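Local coordinates for protein poly A polymerase (Aquifex aeolicus, PDB 4WBY) that adds the terminal adenosine to tRNAs ending in CC, using ATP and magnesium, and so completes their CCA 3' end, at residues E10-K21 / S128-T136; N324-K332 / K351-R360. All blocks are in the same frame, centred on the assembly; numbering follows the deposited sequence.

How the contacts relate
This chain is the C-terminal part of a longer protein, the part that contains the nucleotidyltransferase. Its two contacts lie on opposite sides of the chain's centre: about 59 Å separates their centres and about 41 Å their nearest atoms. Contact 1 comes first along the chain and is complete before contact 2 begins. It brings helix 7-22 against the loop joining strands 126-128 and 137-138 of the mixed sheet, in the head domain, which carries the magnesium site and part of the ATP site. Contact 2 pairs helix 324-331 with helix 349-359. The contacts share no helix, strand or sheet: one belongs to the sheet-containing catalytic end, the other to the helical C-terminal end.

Contact 1: E10-K21 / S128-T136; sequences EEIAREVGQIAK and SVNLEDYGT
Tyr134 OH donates to Glu10 OE1 at 2.7 Å, reaching the carboxylate oxygen from above its plane, with ring and carboxylate 83° apart. The other oxygen, Glu10 OE2, takes a nearly straight salt-bridge bond of 2.8 Å from Arg14 NE, tying tyrosine and arginine together. A bend at chi2 (-76°) turns the Arg14 chain so that its guanidinium lies flat over one face of the Tyr134 ring. The planes are 11° apart and Arg14 CZ is 3.6 Å from the ring centroid, a cation-pi stack, while Arg14 CD adds a CH-pi contact. With an alanine in place of Tyr134, Glu10 OE1 would probably lose this donor and the Arg14 guanidinium the ring it lies on, leaving the Glu10 salt bridge to hold it.

Farther along the helix the backbones close in at Gly17, whose CA makes a CH...O contact of 3.2 Å with Val129 O; a CB there would collide with that oxygen. One water bridges Arg14 O and Val129 O. Val129 CG1 packs 3.8 Å from Ala13 CB, and Leu131 CD1 lies 3.6 Å from Lys21 CG. Segment 128-136 links antiparallel neighbours 126-128 and 137-138 of the head-domain sheet, the Val129 side chain about 9 Å from that of ATP-binding Val34. The loop packs on strand 26-30, Asn130 OD1 hydrogen-bonding Ala27 N; Val16 touches Ala27 and, with Ile12, strand 85-91; Glu15 hydrogen-bonds His65 of helix 54-65.

Contact 2: N324-K332 / K351-R360; sequences NYEVYRLLK and KIKLYLEKLR
Tyr355 puts its ring between two aliphatic groups: Leu331 CB stands over the centre of one face, 3.9 Å from the centroid and 6° off the normal, a CH-pi contact, while Arg360 CB, from its own segment, covers the opposite face nearer the rim. At the ring edge, in plane, Tyr328 CD1 comes 3.6 Å from Tyr355 CE1. The Tyr328 ring itself meets Arg360 CA at its own edge. With CG anti to the backbone N (chi1 173°), the Tyr355 ring reaches along the end of helix 324-331, and its OH arrives 3.3 Å from Lys332 CA.

Leu331 and Tyr355 run past one another in opposite directions, which brings Leu331 CD1 to 3.5 Å from Tyr355 CB. The same methyl also meets Ile352 CD1, at 3.7 Å, where the two side chains cross at about a right angle.

The two helix segments cross at -88° with their axes 10.1 Å apart at closest approach, an orthogonal pair in the all-helical C-terminal region of the chain, away from the ATP and magnesium sites. Helix 349-359 has a wider pi-type turn at 355-359, in which Leu354 O accepts from both Lys358 N and Leu359 N, on opposite faces of its plane. At this end of the helix Leu359 points to the other segment, its CD1 3.6 Å from Asn324 O.

Asn324 sets its amide across the Leu354 side chain, with OD1 3.7 Å from Leu354 CD2, while its ND2 bonds to Met394 O. Lys332 NZ donates to Tyr328 OH, which also bonds to Lys390 of helix 380-394. Beyond Leu331 and Ile352, Leu318 of helix 311-320 and Leu342 of helix 336-342 touch both side chains, and the Arg360 guanidinium forms a salt bridge with Glu266.

Contact 1: E10-K21 / S128-T136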
loop_
_atom_site.group_PDB
_atom_site.type_symbol
_atom_site.label_atom_id
_atom_site.label_comp_id
_atom_site.label_asym_id
_atom_site.label_seq_id
_atom_site.Cartn_x
_atom_site.Cartn_y
_atom_site.Cartn_z
ATOM N N GLU A 10 -22.220 11.634 -8.479
ATOM C CA GLU A 10 -23.430 12.421 -8.240
ATOM C C GLU A 10 -24.736 11.662 -8.499
ATOM O O GLU A 10 -25.634 11.674 -7.656
ATOM C CB GLU A 10 -23.373 13.696 -9.092
ATOM C CG GLU A 10 -24.706 14.407 -9.300
ATOM C CD GLU A 10 -25.158 15.234 -8.103
ATOM O OE1 GLU A 10 -24.479 15.218 -7.054
ATOM O OE2 GLU A 10 -26.209 15.910 -8.221
ATOM N N GLU A 11 -24.856 10.990 -9.640
ATOM C CA GLU A 11 -26.116 10.308 -9.957
ATOM C C GLU A 11 -26.467 9.242 -8.923
ATOM O O GLU A 11 -27.603 9.172 -8.445
ATOM C CB GLU A 11 -26.065 9.680 -11.352
ATOM C CG GLU A 11 -26.108 10.679 -12.491
ATOM C CD GLU A 11 -26.356 10.021 -13.842
ATOM O OE1 GLU A 11 -26.539 8.784 -13.886
ATOM O OE2 GLU A 11 -26.366 10.742 -14.861
ATOM N N ILE A 12 -25.488 8.425 -8.552
ATOM C CA ILE A 12 -25.725 7.379 -7.568
ATOM C C ILE A 12 -25.949 7.972 -6.173
ATOM O O ILE A 12 -26.819 7.512 -5.438
ATOM C CB ILE A 12 -24.557 6.359 -7.547
ATOM C CG1 ILE A 12 -24.568 5.521 -8.829
ATOM C CG2 ILE A 12 -24.648 5.437 -6.330
ATOM C CD1 ILE A 12 -25.847 4.714 -9.034
ATOM N N ALA A 13 -25.179 8.996 -5.808
ATOM C CA ALA A 13 -25.369 9.640 -4.508
ATOM C C ALA A 13 -26.802 10.177 -4.356
ATOM O O ALA A 13 -27.456 9.964 -3.325
ATOM C CB ALA A 13 -24.362 10.767 -4.326
ATOM N N ARG A 14 -27.294 10.865 -5.388
ATOM C CA ARG A 14 -28.664 11.372 -5.376
ATOM C C ARG A 14 -29.661 10.234 -5.187
ATOM O O ARG A 14 -30.587 10.326 -4.372
ATOM C CB ARG A 14 -28.983 12.118 -6.678
ATOM C CG ARG A 14 -28.264 13.445 -6.855
ATOM C CD ARG A 14 -28.872 14.550 -6.003
ATOM N NE ARG A 14 -28.182 15.810 -6.255
ATOM C CZ ARG A 14 -28.488 16.961 -5.667
ATOM N NH1 ARG A 14 -29.481 17.014 -4.793
ATOM N NH2 ARG A 14 -27.797 18.057 -5.950
ATOM N N GLU A 15 -29.472 9.163 -5.956
ATOM C CA GLU A 15 -30.394 8.038 -5.924
ATOM C C GLU A 15 -30.378 7.330 -4.571
ATOM O O GLU A 15 -31.423 6.921 -4.070
ATOM C CB GLU A 15 -30.063 7.048 -7.038
ATOM C CG GLU A 15 -31.081 5.924 -7.150
ATOM C CD GLU A 15 -30.866 5.064 -8.371
ATOM O OE1 GLU A 15 -29.790 5.174 -8.989
ATOM O OE2 GLU A 15 -31.764 4.265 -8.691
ATOM N N VAL A 16 -29.195 7.172 -3.981
ATOM C CA VAL A 16 -29.114 6.556 -2.662
ATOM C C VAL A 16 -29.928 7.359 -1.630
ATOM O O VAL A 16 -30.655 6.775 -0.829
ATOM C CB VAL A 16 -27.649 6.406 -2.214
ATOM C CG1 VAL A 16 -27.552 6.104 -0.720
ATOM C CG2 VAL A 16 -26.992 5.304 -3.013
ATOM N N GLY A 17 -29.839 8.689 -1.668
ATOM C CA GLY A 17 -30.635 9.520 -0.776
ATOM C C GLY A 17 -32.133 9.379 -1.015
ATOM O O GLY A 17 -32.931 9.410 -0.069
ATOM N N GLN A 18 -32.526 9.246 -2.282
ATOM C CA GLN A 18 -33.937 9.074 -2.623
ATOM C C GLN A 18 -34.461 7.749 -2.084
ATOM O O GLN A 18 -35.531 7.693 -1.465
ATOM C CB GLN A 18 -34.126 9.157 -4.134
ATOM C CG GLN A 18 -33.839 10.541 -4.717
ATOM C CD GLN A 18 -33.541 10.506 -6.216
ATOM O OE1 GLN A 18 -33.509 9.445 -6.835
ATOM N NE2 GLN A 18 -33.299 11.677 -6.797
ATOM N N ILE A 19 -33.711 6.678 -2.313
ATOM C CA ILE A 19 -34.118 5.370 -1.824
ATOM C C ILE A 19 -34.142 5.365 -0.297
ATOM O O ILE A 19 -35.058 4.813 0.308
ATOM C CB ILE A 19 -33.179 4.258 -2.345
ATOM C CG1 ILE A 19 -33.286 4.153 -3.870
ATOM C CG2 ILE A 19 -33.520 2.915 -1.723
ATOM C CD1 ILE A 19 -32.240 3.254 -4.483
ATOM N N ALA A 20 -33.146 5.993 0.327
ATOM C CA ALA A 20 -33.127 6.076 1.786
ATOM C C ALA A 20 -34.414 6.715 2.311
ATOM O O ALA A 20 -35.044 6.189 3.239
ATOM C CB ALA A 20 -31.903 6.855 2.269
ATOM N N LYS A 21 -34.818 7.831 1.711
ATOM C CA LYS A 21 -36.054 8.488 2.129
ATOM C C LYS A 21 -37.262 7.570 1.953
ATOM O O LYS A 21 -38.125 7.507 2.833
ATOM C CB LYS A 21 -36.291 9.786 1.357
ATOM C CG LYS A 21 -37.523 10.547 1.858
ATOM C CD LYS A 21 -37.275 11.081 3.263
ATOM C CE LYS A 21 -38.521 11.666 3.889
ATOM N NZ LYS A 21 -39.494 10.612 4.254
ATOM N N SER A 128 -23.500 14.019 3.742
ATOM C CA SER A 128 -24.902 13.635 3.637
ATOM C C SER A 128 -25.329 13.526 2.178
ATOM O O SER A 128 -25.049 14.418 1.383
ATOM C CB SER A 128 -25.803 14.647 4.341
ATOM O OG SER A 128 -27.158 14.282 4.139
ATOM N N VAL A 129 -26.025 12.449 1.825
ATOM C CA VAL A 129 -26.650 12.397 0.516
ATOM C C VAL A 129 -28.165 12.445 0.684
ATOM O O VAL A 129 -28.924 12.131 -0.231
ATOM C CB VAL A 129 -26.206 11.153 -0.290
ATOM C CG1 VAL A 129 -24.693 11.228 -0.535
ATOM C CG2 VAL A 129 -26.610 9.845 0.402
ATOM N N ASN A 130 -28.602 12.871 1.860
ATOM C CA ASN A 130 -30.029 12.916 2.143
ATOM C C ASN A 130 -30.717 14.113 1.517
ATOM O O ASN A 130 -30.072 15.094 1.158
ATOM C CB ASN A 130 -30.244 12.876 3.651
ATOM C CG ASN A 130 -29.659 11.633 4.246
ATOM O OD1 ASN A 130 -30.168 10.534 4.012
ATOM N ND2 ASN A 130 -28.541 11.780 4.967
ATOM N N LEU A 131 -32.037 14.011 1.374
ATOM C CA LEU A 131 -32.773 14.966 0.559
ATOM C C LEU A 131 -32.706 16.390 1.084
ATOM O O LEU A 131 -32.659 17.329 0.300
ATOM C CB LEU A 131 -34.246 14.557 0.435
ATOM C CG LEU A 131 -34.531 13.241 -0.291
ATOM C CD1 LEU A 131 -36.031 13.009 -0.372
ATOM C CD2 LEU A 131 -33.915 13.230 -1.690
ATOM N N GLU A 132 -32.695 16.558 2.403
ATOM C CA GLU A 132 -32.889 17.903 2.946
ATOM C C GLU A 132 -31.584 18.660 3.176
ATOM O O GLU A 132 -31.602 19.876 3.372
ATOM C CB GLU A 132 -33.692 17.840 4.246
ATOM C CG GLU A 132 -32.866 17.705 5.504
ATOM C CD GLU A 132 -32.363 16.297 5.740
ATOM O OE1 GLU A 132 -32.762 15.376 4.989
ATOM O OE2 GLU A 132 -31.560 16.118 6.686
ATOM N N ASP A 133 -30.454 17.958 3.143
ATOM C CA ASP A 133 -29.163 18.604 3.399
ATOM C C ASP A 133 -28.071 18.015 2.507
ATOM O O ASP A 133 -26.931 17.846 2.919
ATOM C CB ASP A 133 -28.769 18.475 4.876
ATOM C CG ASP A 133 -28.439 17.048 5.274
ATOM O OD1 ASP A 133 -28.883 16.112 4.574
ATOM O OD2 ASP A 133 -27.712 16.868 6.277
ATOM N N TYR A 134 -28.432 17.734 1.268
ATOM C CA TYR A 134 -27.537 17.062 0.338
ATOM C C TYR A 134 -26.208 17.786 0.174
ATOM O O TYR A 134 -26.171 18.996 -0.087
ATOM C CB TYR A 134 -28.217 16.927 -1.016
ATOM C CG TYR A 134 -27.428 16.138 -2.024
ATOM C CD1 TYR A 134 -26.577 16.774 -2.917
ATOM C CD2 TYR A 134 -27.533 14.750 -2.085
ATOM C CE1 TYR A 134 -25.857 16.052 -3.856
ATOM C CE2 TYR A 134 -26.828 14.020 -3.017
ATOM C CZ TYR A 134 -25.994 14.675 -3.903
ATOM O OH TYR A 134 -25.300 13.951 -4.835
ATOM N N GLY A 135 -25.116 17.034 0.325
ATOM C CA GLY A 135 -23.775 17.569 0.171
ATOM C C GLY A 135 -23.178 18.169 1.438
ATOM O O GLY A 135 -22.041 18.623 1.418
ATOM N N THR A 136 -23.920 18.159 2.546
ATOM C CA THR A 136 -23.395 18.687 3.806
ATOM C C THR A 136 -22.214 17.856 4.303
ATOM O O THR A 136 -22.299 16.629 4.394
ATOM C CB THR A 136 -24.478 18.730 4.894
ATOM O OG1 THR A 136 -25.530 19.600 4.473
ATOM C CG2 THR A 136 -23.915 19.230 6.207
HETATM O O HOH W 1 -30.501 12.550 -2.576
HETATM O O HOH W 2 -32.637 10.972 2.206
#

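Contact 2: N324-K332 / K351-R360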
loop_
_atom_site.group_PDB
_atom_site.type_symbol
_atom_site.label_atom_id
_atom_site.label_comp_id
_atom_site.label_asym_id
_atom_site.label_seq_id
_atom_site.Cartn_x
_atom_site.Cartn_y
_atom_site.Cartn_z
ATOM N N ASN A 324 31.127 -7.925 -22.649
ATOM C CA ASN A 324 29.697 -7.678 -22.471
ATOM C C ASN A 324 28.849 -8.943 -22.521
ATOM O O ASN A 324 27.828 -9.037 -21.841
ATOM C CB ASN A 324 29.195 -6.692 -23.530
ATOM C CG ASN A 324 29.775 -5.306 -23.355
ATOM O OD1 ASN A 324 30.263 -4.958 -22.283
ATOM N ND2 ASN A 324 29.719 -4.504 -24.412
ATOM N N TYR A 325 29.269 -9.914 -23.327
ATOM C CA TYR A 325 28.502 -11.144 -23.478
ATOM C C TYR A 325 28.466 -11.937 -22.177
ATOM O O TYR A 325 27.480 -12.609 -21.887
ATOM C CB TYR A 325 29.073 -12.013 -24.605
ATOM C CG TYR A 325 28.399 -13.364 -24.708
ATOM C CD1 TYR A 325 27.106 -13.480 -25.205
ATOM C CD2 TYR A 325 29.050 -14.521 -24.295
ATOM C CE1 TYR A 325 26.479 -14.712 -25.293
ATOM C CE2 TYR A 325 28.430 -15.758 -24.380
ATOM C CZ TYR A 325 27.146 -15.847 -24.879
ATOM O OH TYR A 325 26.525 -17.073 -24.966
ATOM N N GLU A 326 29.536 -11.860 -21.393
ATOM C CA GLU A 326 29.564 -12.562 -20.115
ATOM C C GLU A 326 28.584 -11.910 -19.145
ATOM O O GLU A 326 27.873 -12.595 -18.406
ATOM C CB GLU A 326 30.977 -12.575 -19.527
ATOM C CG GLU A 326 31.115 -13.438 -18.281
ATOM C CD GLU A 326 32.562 -13.703 -17.906
ATOM O OE1 GLU A 326 33.439 -12.897 -18.288
ATOM O OE2 GLU A 326 32.822 -14.725 -17.235
ATOM N N VAL A 327 28.550 -10.582 -19.153
ATOM C CA VAL A 327 27.585 -9.843 -18.349
ATOM C C VAL A 327 26.171 -10.258 -18.752
ATOM O O VAL A 327 25.318 -10.537 -17.900
ATOM C CB VAL A 327 27.761 -8.318 -18.512
ATOM C CG1 VAL A 327 26.674 -7.565 -17.769
ATOM C CG2 VAL A 327 29.138 -7.884 -18.014
ATOM N N TYR A 328 25.939 -10.327 -20.062
ATOM C CA TYR A 328 24.638 -10.725 -20.590
ATOM C C TYR A 328 24.249 -12.127 -20.134
ATOM O O TYR A 328 23.115 -12.353 -19.712
ATOM C CB TYR A 328 24.643 -10.639 -22.122
ATOM C CG TYR A 328 23.523 -11.391 -22.812
ATOM C CD1 TYR A 328 22.261 -10.826 -22.957
ATOM C CD2 TYR A 328 23.736 -12.659 -23.338
ATOM C CE1 TYR A 328 21.241 -11.510 -23.597
ATOM C CE2 TYR A 328 22.720 -13.351 -23.978
ATOM C CZ TYR A 328 21.476 -12.771 -24.104
ATOM O OH TYR A 328 20.468 -13.460 -24.744
ATOM N N ARG A 329 25.193 -13.062 -20.212
ATOM C CA ARG A 329 24.935 -14.448 -19.826
ATOM C C ARG A 329 24.604 -14.569 -18.340
ATOM O O ARG A 329 23.736 -15.350 -17.946
ATOM C CB ARG A 329 26.139 -15.330 -20.171
ATOM C CG ARG A 329 25.942 -16.806 -19.870
ATOM C CD ARG A 329 27.249 -17.572 -20.017
ATOM N NE ARG A 329 28.336 -16.905 -19.307
ATOM C CZ ARG A 329 28.574 -17.034 -18.006
ATOM N NH1 ARG A 329 27.800 -17.813 -17.263
ATOM N NH2 ARG A 329 29.586 -16.382 -17.446
ATOM N N LEU A 330 25.294 -13.789 -17.516
ATOM C CA LEU A 330 25.065 -13.808 -16.073
ATOM C C LEU A 330 23.733 -13.173 -15.674
ATOM O O LEU A 330 23.098 -13.606 -14.708
ATOM C CB LEU A 330 26.213 -13.095 -15.349
ATOM C CG LEU A 330 27.550 -13.838 -15.340
ATOM C CD1 LEU A 330 28.677 -12.914 -14.897
ATOM C CD2 LEU A 330 27.472 -15.061 -14.437
ATOM N N LEU A 331 23.308 -12.155 -16.417
ATOM C CA LEU A 331 22.109 -11.394 -16.054
ATOM C C LEU A 331 20.828 -11.909 -16.694
ATOM O O LEU A 331 19.738 -11.688 -16.163
ATOM C CB LEU A 331 22.287 -9.919 -16.414
ATOM C CG LEU A 331 23.421 -9.203 -15.672
ATOM C CD1 LEU A 331 23.516 -7.753 -16.110
ATOM C CD2 LEU A 331 23.227 -9.302 -14.161
ATOM N N LYS A 332 20.961 -12.603 -17.821
ATOM C CA LYS A 332 19.800 -13.046 -18.604
ATOM C C LYS A 332 18.709 -13.796 -17.809
ATOM O O LYS A 332 17.522 -13.566 -18.039
ATOM C CB LYS A 332 20.267 -13.919 -19.776
ATOM C CG LYS A 332 19.153 -14.299 -20.738
ATOM C CD LYS A 332 19.696 -15.014 -21.969
ATOM C CE LYS A 332 18.578 -15.335 -22.946
ATOM N NZ LYS A 332 19.099 -15.929 -24.208
ATOM N N LYS A 351 27.012 -1.733 -15.557
ATOM C CA LYS A 351 26.873 -2.999 -16.266
ATOM C C LYS A 351 25.409 -3.416 -16.344
ATOM O O LYS A 351 24.968 -3.950 -17.360
ATOM C CB LYS A 351 27.703 -4.096 -15.593
ATOM C CG LYS A 351 29.183 -4.029 -15.920
ATOM C CD LYS A 351 29.996 -4.976 -15.055
ATOM C CE LYS A 351 31.475 -4.893 -15.415
ATOM N NZ LYS A 351 32.328 -5.729 -14.524
ATOM N N ILE A 352 24.653 -3.168 -15.277
ATOM C CA ILE A 352 23.237 -3.512 -15.273
ATOM C C ILE A 352 22.486 -2.611 -16.243
ATOM O O ILE A 352 21.635 -3.064 -17.009
ATOM C CB ILE A 352 22.607 -3.373 -13.873
ATOM C CG1 ILE A 352 23.474 -4.070 -12.816
ATOM C CG2 ILE A 352 21.191 -3.926 -13.880
ATOM C CD1 ILE A 352 23.743 -5.524 -13.114
ATOM N N LYS A 353 22.812 -1.326 -16.198
ATOM C CA LYS A 353 22.176 -0.341 -17.054
ATOM C C LYS A 353 22.431 -0.684 -18.515
ATOM O O LYS A 353 21.542 -0.563 -19.356
ATOM C CB LYS A 353 22.692 1.059 -16.722
ATOM C CG LYS A 353 22.093 2.177 -17.549
ATOM C CD LYS A 353 22.603 3.529 -17.071
ATOM C CE LYS A 353 22.032 4.672 -17.899
ATOM N NZ LYS A 353 22.512 4.640 -19.311
ATOM N N LEU A 354 23.649 -1.132 -18.802
ATOM C CA LEU A 354 24.019 -1.531 -20.156
ATOM C C LEU A 354 23.217 -2.748 -20.599
ATOM O O LEU A 354 22.739 -2.807 -21.732
ATOM C CB LEU A 354 25.516 -1.827 -20.246
ATOM C CG LEU A 354 26.016 -2.235 -21.634
ATOM C CD1 LEU A 354 25.854 -1.087 -22.623
ATOM C CD2 LEU A 354 27.468 -2.699 -21.579
ATOM N N TYR A 355 23.072 -3.721 -19.706
ATOM C CA TYR A 355 22.269 -4.893 -20.016
ATOM C C TYR A 355 20.835 -4.495 -20.340
ATOM O O TYR A 355 20.265 -4.954 -21.327
ATOM C CB TYR A 355 22.272 -5.888 -18.862
ATOM C CG TYR A 355 21.307 -7.026 -19.098
ATOM C CD1 TYR A 355 21.635 -8.066 -19.954
ATOM C CD2 TYR A 355 20.062 -7.049 -18.482
ATOM C CE1 TYR A 355 20.757 -9.099 -20.187
ATOM C CE2 TYR A 355 19.172 -8.083 -18.711
ATOM C CZ TYR A 355 19.530 -9.106 -19.564
ATOM O OH TYR A 355 18.660 -10.141 -19.801
ATOM N N LEU A 356 20.261 -3.637 -19.502
ATOM C CA LEU A 356 18.861 -3.250 -19.635
ATOM C C LEU A 356 18.609 -2.382 -20.857
ATOM O O LEU A 356 17.590 -2.531 -21.533
ATOM C CB LEU A 356 18.389 -2.516 -18.377
ATOM C CG LEU A 356 18.102 -3.390 -17.159
ATOM C CD1 LEU A 356 17.776 -2.526 -15.954
ATOM C CD2 LEU A 356 16.956 -4.347 -17.457
ATOM N N GLU A 357 19.541 -1.480 -21.142
ATOM C CA GLU A 357 19.348 -0.513 -22.213
ATOM C C GLU A 357 19.823 -1.016 -23.575
ATOM O O GLU A 357 19.265 -0.631 -24.600
ATOM C CB GLU A 357 20.059 0.799 -21.871
ATOM C CG GLU A 357 19.448 1.541 -20.687
ATOM C CD GLU A 357 20.172 2.836 -20.373
ATOM O OE1 GLU A 357 21.382 2.928 -20.675
ATOM O OE2 GLU A 357 19.534 3.763 -19.829
ATOM N N LYS A 358 20.838 -1.876 -23.594
ATOM C CA LYS A 358 21.460 -2.282 -24.857
ATOM C C LYS A 358 21.546 -3.795 -25.084
ATOM O O LYS A 358 21.073 -4.301 -26.103
ATOM C CB LYS A 358 22.871 -1.692 -24.956
ATOM C CG LYS A 358 22.932 -0.172 -24.920
ATOM C CD LYS A 358 22.287 0.445 -26.148
ATOM C CE LYS A 358 22.418 1.960 -26.130
ATOM N NZ LYS A 358 21.769 2.588 -27.315
ATOM N N LEU A 359 22.161 -4.509 -24.145
ATOM C CA LEU A 359 22.550 -5.900 -24.372
ATOM C C LEU A 359 21.372 -6.853 -24.588
ATOM O O LEU A 359 21.422 -7.721 -25.462
ATOM C CB LEU A 359 23.404 -6.404 -23.207
ATOM C CG LEU A 359 24.667 -5.595 -22.905
ATOM C CD1 LEU A 359 25.512 -6.304 -21.856
ATOM C CD2 LEU A 359 25.469 -5.349 -24.172
ATOM N N ARG A 360 20.315 -6.691 -23.799
ATOM C CA ARG A 360 19.169 -7.590 -23.883
ATOM C C ARG A 360 18.349 -7.357 -25.150
ATOM O O ARG A 360 17.509 -8.183 -25.511
ATOM C CB ARG A 360 18.271 -7.430 -22.657
ATOM C CG ARG A 360 17.559 -6.091 -22.582
ATOM C CD ARG A 360 16.563 -6.070 -21.438
ATOM N NE ARG A 360 15.910 -4.770 -21.300
ATOM C CZ ARG A 360 14.724 -4.592 -20.732
ATOM N NH1 ARG A 360 14.054 -5.632 -20.252
ATOM N NH2 ARG A 360 14.203 -3.375 -20.648
#